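Local coordinates for HD domain protein (Enterococcus faecalis, PDB 4LRL) that probably hydrolyses deoxynucleoside triphosphates, such as dGTP, to deoxynucleoside and triphosphate at a metal centre, under allosteric activation and inhibition by nucleotides, at residues F88-G93 with R208-L213; C129-H134 with Q198-Q203; V183-V186 with Q190-N193. One frame throughout, in Å; residues are numbered along the deposited sequence.

Interaction 1: residues F88-G93 with R208-L213; sequences FSHSLG and RMDYLL. With NI (nickel (II) ion), chain N.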
loop_
_atom_site.group_PDB
_atom_site.type_symbol
_atom_site.label_atom_id
_atom_site.label_comp_id
_atom_site.label_asym_id
_atom_site.label_seq_id
_atom_site.Cartn_x
_atom_site.Cartn_y
_atom_site.Cartn_z
ATOM N N PHE C 88 -22.728 -8.240 4.475
ATOM C CA PHE C 88 -22.263 -9.174 5.494
ATOM C C PHE C 88 -20.850 -8.822 5.959
ATOM O O PHE C 88 -20.593 -8.716 7.165
ATOM C CB PHE C 88 -22.323 -10.605 4.967
ATOM C CG PHE C 88 -21.816 -11.650 5.941
ATOM C CD1 PHE C 88 -22.672 -12.215 6.886
ATOM C CD2 PHE C 88 -20.494 -12.104 5.875
ATOM C CE1 PHE C 88 -22.222 -13.185 7.772
ATOM C CE2 PHE C 88 -20.037 -13.082 6.760
ATOM C CZ PHE C 88 -20.906 -13.621 7.709
ATOM N N SER C 89 -19.935 -8.624 5.014
ATOM C CA SER C 89 -18.549 -8.322 5.392
ATOM C C SER C 89 -18.466 -6.965 6.081
ATOM O O SER C 89 -17.687 -6.791 7.007
ATOM C CB SER C 89 -17.598 -8.413 4.200
ATOM O OG SER C 89 -17.796 -7.330 3.342
ATOM N N HIS C 90 -19.300 -6.023 5.659
ATOM C CA HIS C 90 -19.385 -4.730 6.337
ATOM C C HIS C 90 -19.883 -4.873 7.778
ATOM O O HIS C 90 -19.365 -4.217 8.684
ATOM C CB HIS C 90 -20.260 -3.734 5.560
ATOM C CG HIS C 90 -20.654 -2.525 6.364
ATOM N ND1 HIS C 90 -19.742 -1.578 6.789
ATOM C CD2 HIS C 90 -21.861 -2.112 6.820
ATOM C CE1 HIS C 90 -20.369 -0.639 7.475
ATOM N NE2 HIS C 90 -21.656 -0.941 7.512
ATOM N N SER C 91 -20.874 -5.739 7.982
ATOM C CA SER C 91 -21.436 -5.976 9.307
ATOM C C SER C 91 -20.384 -6.553 10.258
ATOM O O SER C 91 -20.266 -6.093 11.398
ATOM C CB SER C 91 -22.664 -6.884 9.229
ATOM O OG SER C 91 -23.735 -6.209 8.590
ATOM N N LEU C 92 -19.605 -7.527 9.785
ATOM C CA LEU C 92 -18.527 -8.081 10.605
ATOM C C LEU C 92 -17.462 -7.031 10.879
ATOM O O LEU C 92 -16.869 -7.027 11.948
ATOM C CB LEU C 92 -17.887 -9.324 9.964
ATOM C CG LEU C 92 -18.697 -10.592 9.656
ATOM C CD1 LEU C 92 -17.776 -11.792 9.648
ATOM C CD2 LEU C 92 -19.834 -10.867 10.609
ATOM N N GLY C 93 -17.237 -6.139 9.912
ATOM C CA GLY C 93 -16.261 -5.063 10.058
ATOM C C GLY C 93 -16.649 -4.114 11.181
ATOM O O GLY C 93 -15.821 -3.758 12.034
ATOM N N ARG C 208 -19.521 4.223 10.053
ATOM C CA ARG C 208 -18.844 5.090 9.094
ATOM C C ARG C 208 -17.386 4.675 8.883
ATOM O O ARG C 208 -16.912 4.612 7.741
ATOM C CB ARG C 208 -18.924 6.551 9.541
ATOM C CG ARG C 208 -20.347 7.069 9.741
ATOM C CD ARG C 208 -20.270 8.437 10.328
ATOM N NE ARG C 208 -21.547 9.054 10.684
ATOM C CZ ARG C 208 -22.331 9.709 9.833
ATOM N NH1 ARG C 208 -23.448 10.283 10.268
ATOM N NH2 ARG C 208 -21.995 9.802 8.548
ATOM N N MET C 209 -16.687 4.362 9.973
ATOM C CA MET C 209 -15.269 4.008 9.876
ATOM C C MET C 209 -15.056 2.750 9.024
ATOM O O MET C 209 -14.168 2.715 8.179
ATOM C CB MET C 209 -14.619 3.888 11.261
ATOM C CG MET C 209 -14.494 5.238 11.985
ATOM S SD MET C 209 -13.319 5.228 13.354
ATOM C CE MET C 209 -14.343 4.683 14.716
ATOM N N ASP C 210 -15.889 1.736 9.216
ATOM C CA ASP C 210 -15.747 0.538 8.415
ATOM C C ASP C 210 -16.096 0.775 6.944
ATOM O O ASP C 210 -15.320 0.398 6.083
ATOM C CB ASP C 210 -16.556 -0.633 8.964
ATOM C CG ASP C 210 -16.258 -1.922 8.215
ATOM O OD1 ASP C 210 -17.062 -2.287 7.336
ATOM O OD2 ASP C 210 -15.202 -2.548 8.477
ATOM N N TYR C 211 -17.249 1.383 6.642
ATOM C CA TYR C 211 -17.596 1.495 5.227
ATOM C C TYR C 211 -16.667 2.422 4.460
ATOM O O TYR C 211 -16.340 2.151 3.309
ATOM C CB TYR C 211 -19.098 1.742 4.944
ATOM C CG TYR C 211 -19.689 3.082 5.307
ATOM C CD1 TYR C 211 -19.294 4.261 4.664
ATOM C CD2 TYR C 211 -20.710 3.161 6.249
ATOM C CE1 TYR C 211 -19.881 5.491 4.993
ATOM C CE2 TYR C 211 -21.300 4.378 6.585
ATOM C CZ TYR C 211 -20.884 5.537 5.956
ATOM O OH TYR C 211 -21.491 6.735 6.306
ATOM N N LEU C 212 -16.192 3.480 5.106
ATOM C CA LEU C 212 -15.223 4.355 4.434
ATOM C C LEU C 212 -13.963 3.582 4.036
ATOM O O LEU C 212 -13.525 3.656 2.890
ATOM C CB LEU C 212 -14.896 5.600 5.257
ATOM C CG LEU C 212 -16.074 6.589 5.398
ATOM C CD1 LEU C 212 -15.772 7.657 6.462
ATOM C CD2 LEU C 212 -16.518 7.246 4.068
ATOM N N LEU C 213 -13.420 2.806 4.972
ATOM C CA LEU C 213 -12.230 2.028 4.708
ATOM C C LEU C 213 -12.495 0.893 3.727
ATOM O O LEU C 213 -11.709 0.677 2.801
ATOM C CB LEU C 213 -11.667 1.468 6.010
ATOM C CG LEU C 213 -11.027 2.455 6.995
ATOM C CD1 LEU C 213 -10.843 1.789 8.371
ATOM C CD2 LEU C 213 -9.681 2.973 6.440
HETATM NI NI NI N . -23.435 0.121 8.166
HETATM O O HOH W 1 -23.493 0.723 5.826
HETATM O O HOH W 2 -24.932 1.615 7.831
#
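His90 and Asp210 meet through one hydrogen bond, ND1 of the histidine donating to OD1 of the aspartate over 2.8 Å. The bond is bent to 142° at the hydrogen, and OD1 lies somewhat out of the imidazole plane; it accepts on its anti lone pair, away from OD2. Histidine suits this place because its second nitrogen works too: NE2 binds the nickel ion at 2.2 Å. With CG anti to the backbone N (chi1 166°), the ring reaches out from helix 87-108, one nitrogen on the metal and the other on the carboxylate. Two waters and, from elsewhere in the chain, His134, Asp135 and Asp207 complete the metal shell; its four protein ligands form the H...HD...D signature of HD-domain phosphohydrolases. Asp210 therefore stands in the second shell, fixing the rotation of a metal ligand. The other carboxylate oxygen, OD2, packs 3.2 Å from CA of Gly93, an approach that suits a glycine, which has no side chain there. OD2 is in turn held by a hydrogen bond from His45 and a salt bridge to Arg214. Beside the histidine, Tyr211 places its CB 3.7 Å from His90 CE1, which itself lies near the edge of the tyrosine ring. The short helical segments bearing these groups come within 9.2 Å, axis to axis, their directions 133° apart.

Interaction 2: residues C129-H134 with Q198-Q203; sequences CAALLH and QMISSQ. With NI (nickel (II) ion), chain N.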
loop_
_atom_site.group_PDB
_atom_site.type_symbol
_atom_site.label_atom_id
_atom_site.label_comp_id
_atom_site.label_asym_id
_atom_site.label_seq_id
_atom_site.Cartn_x
_atom_site.Cartn_y
_atom_site.Cartn_z
ATOM N N CYS C 129 -23.532 -6.695 19.880
ATOM C CA CYS C 129 -24.743 -7.152 19.210
ATOM C C CYS C 129 -25.311 -6.066 18.299
ATOM O O CYS C 129 -25.538 -6.307 17.114
ATOM C CB CYS C 129 -25.775 -7.632 20.230
ATOM S SG CYS C 129 -25.309 -9.197 20.989
ATOM N N ALA C 130 -25.505 -4.868 18.843
ATOM C CA ALA C 130 -25.969 -3.729 18.036
ATOM C C ALA C 130 -25.057 -3.417 16.848
ATOM O O ALA C 130 -25.547 -3.069 15.776
ATOM C CB ALA C 130 -26.170 -2.509 18.881
ATOM N N ALA C 131 -23.745 -3.556 17.034
ATOM C CA ALA C 131 -22.789 -3.336 15.949
ATOM C C ALA C 131 -22.954 -4.361 14.823
ATOM O O ALA C 131 -22.962 -4.010 13.649
ATOM C CB ALA C 131 -21.379 -3.370 16.477
ATOM N N LEU C 132 -23.097 -5.628 15.191
ATOM C CA LEU C 132 -23.264 -6.683 14.215
ATOM C C LEU C 132 -24.588 -6.570 13.444
ATOM O O LEU C 132 -24.651 -6.840 12.231
ATOM C CB LEU C 132 -23.154 -8.043 14.900
ATOM C CG LEU C 132 -23.143 -9.249 13.959
ATOM C CD1 LEU C 132 -21.940 -9.166 12.994
ATOM C CD2 LEU C 132 -23.134 -10.529 14.765
ATOM N N LEU C 133 -25.637 -6.165 14.149
ATOM C CA LEU C 133 -26.991 -6.216 13.607
ATOM C C LEU C 133 -27.458 -4.895 13.017
ATOM O O LEU C 133 -28.590 -4.819 12.528
ATOM C CB LEU C 133 -27.976 -6.663 14.693
ATOM C CG LEU C 133 -27.807 -8.063 15.285
ATOM C CD1 LEU C 133 -28.685 -8.200 16.513
ATOM C CD2 LEU C 133 -28.117 -9.143 14.244
ATOM N N HIS C 134 -26.604 -3.869 13.042
ATOM C CA HIS C 134 -27.042 -2.498 12.704
ATOM C C HIS C 134 -27.703 -2.360 11.320
ATOM O O HIS C 134 -28.547 -1.508 11.122
ATOM C CB HIS C 134 -25.906 -1.467 12.889
ATOM C CG HIS C 134 -24.899 -1.461 11.773
ATOM N ND1 HIS C 134 -24.051 -2.522 11.518
ATOM C CD2 HIS C 134 -24.609 -0.517 10.844
ATOM C CE1 HIS C 134 -23.288 -2.234 10.479
ATOM N NE2 HIS C 134 -23.606 -1.026 10.048
ATOM N N GLN C 198 -23.315 6.175 20.715
ATOM C CA GLN C 198 -22.378 6.926 19.861
ATOM C C GLN C 198 -21.316 6.061 19.180
ATOM O O GLN C 198 -20.774 6.450 18.149
ATOM C CB GLN C 198 -21.724 8.089 20.620
ATOM C CG GLN C 198 -22.624 9.317 20.776
ATOM C CD GLN C 198 -21.967 10.451 21.556
ATOM O OE1 GLN C 198 -20.753 10.703 21.445
ATOM N NE2 GLN C 198 -22.763 11.142 22.344
ATOM N N MET C 199 -21.035 4.886 19.742
ATOM C CA MET C 199 -20.040 3.985 19.162
ATOM C C MET C 199 -20.551 3.430 17.840
ATOM O O MET C 199 -19.781 3.129 16.920
ATOM C CB MET C 199 -19.699 2.842 20.124
ATOM C CG MET C 199 -18.303 2.238 19.877
ATOM S SD MET C 199 -17.797 0.955 21.034
ATOM C CE MET C 199 -17.873 1.815 22.618
ATOM N N ILE C 200 -21.869 3.334 17.753
ATOM C CA ILE C 200 -22.529 2.710 16.627
ATOM C C ILE C 200 -23.113 3.751 15.681
ATOM O O ILE C 200 -23.143 3.551 14.463
ATOM C CB ILE C 200 -23.574 1.712 17.134
ATOM C CG1 ILE C 200 -22.822 0.514 17.736
ATOM C CG2 ILE C 200 -24.528 1.273 16.005
ATOM C CD1 ILE C 200 -23.547 -0.184 18.843
ATOM N N SER C 201 -23.546 4.873 16.239
ATOM C CA SER C 201 -24.096 5.932 15.416
ATOM C C SER C 201 -23.741 7.297 15.974
ATOM O O SER C 201 -24.115 7.638 17.098
ATOM C CB SER C 201 -25.610 5.781 15.281
ATOM O OG SER C 201 -26.135 6.865 14.540
ATOM N N SER C 202 -22.994 8.056 15.183
ATOM C CA SER C 202 -22.578 9.409 15.527
ATOM C C SER C 202 -22.057 10.047 14.242
ATOM O O SER C 202 -22.424 9.611 13.151
ATOM C CB SER C 202 -21.508 9.399 16.631
ATOM O OG SER C 202 -20.297 8.814 16.177
ATOM N N GLN C 203 -21.214 11.067 14.360
ATOM C CA GLN C 203 -20.551 11.642 13.194
ATOM C C GLN C 203 -19.225 10.937 12.903
ATOM O O GLN C 203 -18.624 11.121 11.840
ATOM C CB GLN C 203 -20.382 13.154 13.338
ATOM C CG GLN C 203 -21.684 13.951 13.098
ATOM C CD GLN C 203 -22.197 13.780 11.682
ATOM O OE1 GLN C 203 -21.422 13.814 10.729
ATOM N NE2 GLN C 203 -23.502 13.589 11.535
HETATM NI NI NI N . -23.435 0.121 8.166
HETATM O O HOH W 1 -23.493 0.723 5.826
HETATM O O HOH W 2 -24.932 1.615 7.831
#
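Ile200 meets Ala130, Ala131 and His134 and makes all the contacts of 198-203 with 129-134. The segment begins on helix 194-200, where Gln198 bonds through OE1 to the backbone N of Ile242. Met199, next along, sends its side chain to Thr98 of helix 87-108. Ile200 points at the facing helix, and its two branches divide the work. CG1 lies beside the backbone N, anti to the carbonyl carbon (chi1 -71°), and carries CD1 forward onto helix 124-133. There CD1 touches CB of Ala130 at 3.5 Å and approaches the backbone N of Ala131 to 3.8 Å, while CG1 lies 4.3 Å from Ala131 CB. Alanine suits both places, since a single methyl lets the branched chain reach the helix backbone. The other branch, CG2, sits 4.4 Å from CB of His134, a looser touch at the base of that side chain. His134 is oriented largely within its own segment: ND1 donates to the carbonyl O of Ala131 over 2.8 Å, a bond bent to 134° at the hydrogen, with the oxygen well out of the ring plane. This fixes the imidazole so that NE2 faces the nickel ion, which it binds at 2.2 Å. Farther along, Ser202 and Gln203 bond to Arg208, Tyr255, Arg259 and Asp397 rather than to 129-134. The packing thus lies beside the HD pair of the HD-domain fold: His134, its ring held by a backbone carbonyl, and the following Asp135 both bind the metal, with His90 and Asp207.

Interaction 3: residues V183-V186 with Q190-N193; sequences VASV and QYPN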
loop_
_atom_site.group_PDB
_atom_site.type_symbol
_atom_site.label_atom_id
_atom_site.label_comp_id
_atom_site.label_asym_id
_atom_site.label_seq_id
_atom_site.Cartn_x
_atom_site.Cartn_y
_atom_site.Cartn_z
ATOM N N VAL C 183 -31.248 -4.216 22.593
ATOM C CA VAL C 183 -30.440 -4.171 21.361
ATOM C C VAL C 183 -31.053 -3.209 20.325
ATOM O O VAL C 183 -30.345 -2.414 19.704
ATOM C CB VAL C 183 -30.232 -5.580 20.741
ATOM C CG1 VAL C 183 -29.547 -5.489 19.380
ATOM C CG2 VAL C 183 -29.427 -6.467 21.677
ATOM N N ALA C 184 -32.373 -3.282 20.171
ATOM C CA ALA C 184 -33.100 -2.461 19.212
ATOM C C ALA C 184 -33.021 -0.984 19.575
ATOM O O ALA C 184 -32.888 -0.135 18.692
ATOM C CB ALA C 184 -34.555 -2.920 19.116
ATOM N N SER C 185 -33.084 -0.691 20.876
ATOM C CA SER C 185 -32.992 0.674 21.397
ATOM C C SER C 185 -31.645 1.356 21.153
ATOM O O SER C 185 -31.573 2.591 21.122
ATOM C CB SER C 185 -33.322 0.701 22.896
ATOM O OG SER C 185 -32.295 0.107 23.676
ATOM N N VAL C 186 -30.584 0.566 20.993
ATOM C CA VAL C 186 -29.272 1.118 20.659
ATOM C C VAL C 186 -29.321 1.654 19.239
ATOM O O VAL C 186 -28.818 2.739 18.957
ATOM C CB VAL C 186 -28.117 0.077 20.785
ATOM C CG1 VAL C 186 -26.786 0.696 20.357
ATOM C CG2 VAL C 186 -28.005 -0.434 22.199
ATOM N N GLN C 190 -32.220 5.192 21.417
ATOM C CA GLN C 190 -33.007 5.519 22.593
ATOM C C GLN C 190 -32.404 4.947 23.871
ATOM O O GLN C 190 -32.762 5.360 24.975
ATOM C CB GLN C 190 -34.460 5.071 22.404
ATOM C CG GLN C 190 -35.223 5.926 21.387
ATOM C CD GLN C 190 -36.577 5.342 21.010
ATOM O OE1 GLN C 190 -36.656 4.298 20.361
ATOM N NE2 GLN C 190 -37.648 6.021 21.406
ATOM N N TYR C 191 -31.473 4.014 23.712
ATOM C CA TYR C 191 -30.736 3.417 24.840
ATOM C C TYR C 191 -30.045 4.485 25.709
ATOM O O TYR C 191 -29.446 5.419 25.171
ATOM C CB TYR C 191 -29.714 2.402 24.299
ATOM C CG TYR C 191 -29.131 1.488 25.354
ATOM C CD1 TYR C 191 -29.917 0.512 25.967
ATOM C CD2 TYR C 191 -27.792 1.591 25.732
ATOM C CE1 TYR C 191 -29.391 -0.330 26.924
ATOM C CE2 TYR C 191 -27.255 0.749 26.687
ATOM C CZ TYR C 191 -28.057 -0.209 27.277
ATOM O OH TYR C 191 -27.540 -1.043 28.231
ATOM N N PRO C 192 -30.121 4.348 27.052
ATOM C CA PRO C 192 -29.699 5.438 27.947
ATOM C C PRO C 192 -28.194 5.743 28.018
ATOM O O PRO C 192 -27.818 6.823 28.476
ATOM C CB PRO C 192 -30.211 4.986 29.329
ATOM C CG PRO C 192 -31.134 3.837 29.065
ATOM C CD PRO C 192 -30.632 3.200 27.819
ATOM N N ASN C 193 -27.347 4.819 27.583
ATOM C CA ASN C 193 -25.902 5.014 27.641
ATOM C C ASN C 193 -25.348 5.628 26.346
ATOM O O ASN C 193 -25.221 4.932 25.325
ATOM C CB ASN C 193 -25.211 3.682 27.966
ATOM C CG ASN C 193 -23.771 3.852 28.426
ATOM O OD1 ASN C 193 -23.122 4.866 28.151
ATOM N ND2 ASN C 193 -23.257 2.841 29.121
#
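The carbonyl O of Ser185 is gripped by two backbone N-H groups, from Gln190 at 2.7 Å and from Tyr191 at 3.0 Å. Together they close the C-terminal end of helix 179-187 and fold the chain back in the short loop that leads to helix 194-200, joining two helices of the largely helical HD domain. The two donors arrive differently. Gln190 N comes nearly head-on, with a C=O...N angle of 161°, whereas Tyr191 N stands 61° out of the carbonyl plane. A weak further bond from Thr188 OG1 adds to the grip.

Serine is apt at this helix end because its hydroxyl can fold back: chi1 of 71° sets OG between the backbone N and the carbonyl carbon, where it bonds to the carbonyl O of Lys182. In that position OG also meets the edge of the Tyr191 ring, 3.3 Å from CD1. Val186, the next residue, works on the inner side. Its CG2 packs 3.9 Å from Tyr191 CG, the two side chains lying side by side and pointing the same way, and the same valine reaches Ile126 and Ala130 of helix 124-133. Tyrosine thus serves two purposes: its ring packs on Ile126 of helix 124-133 and on Val196 and Val197 of helix 194-200, while its OH reaches the carboxylate of Glu123, which Asn193 ND2 bonds as well. Asn193 occupies the N-cap of the following helix, with OD1 accepting from Gln195 N. Between them the proline closes in on its neighbour, placing Pro192 CD 3.3 Å above one face of the Tyr191 ring, toward its rim.

All three contacts lie within the HD domain and are nested along the chain: interaction 3 falls inside the loop closed by interaction 2, which falls inside that of interaction 1. Interactions 1 and 2 have centres about 11 Å apart and share the nickel ion and both waters, His90 coming from helix 87-108 and His134 from just after helix 124-133. Arg208 NE also reaches Ser202 O at 2.7 Å, tying the two together. Interaction 3 lies about 10 Å, centre to centre, from interaction 2 and joins it through Val186 CG1, which touches Ala130 and Ile200. The series thus runs from the metal centre through a helical core to the partly buried loop between helices 179-187 and 194-200.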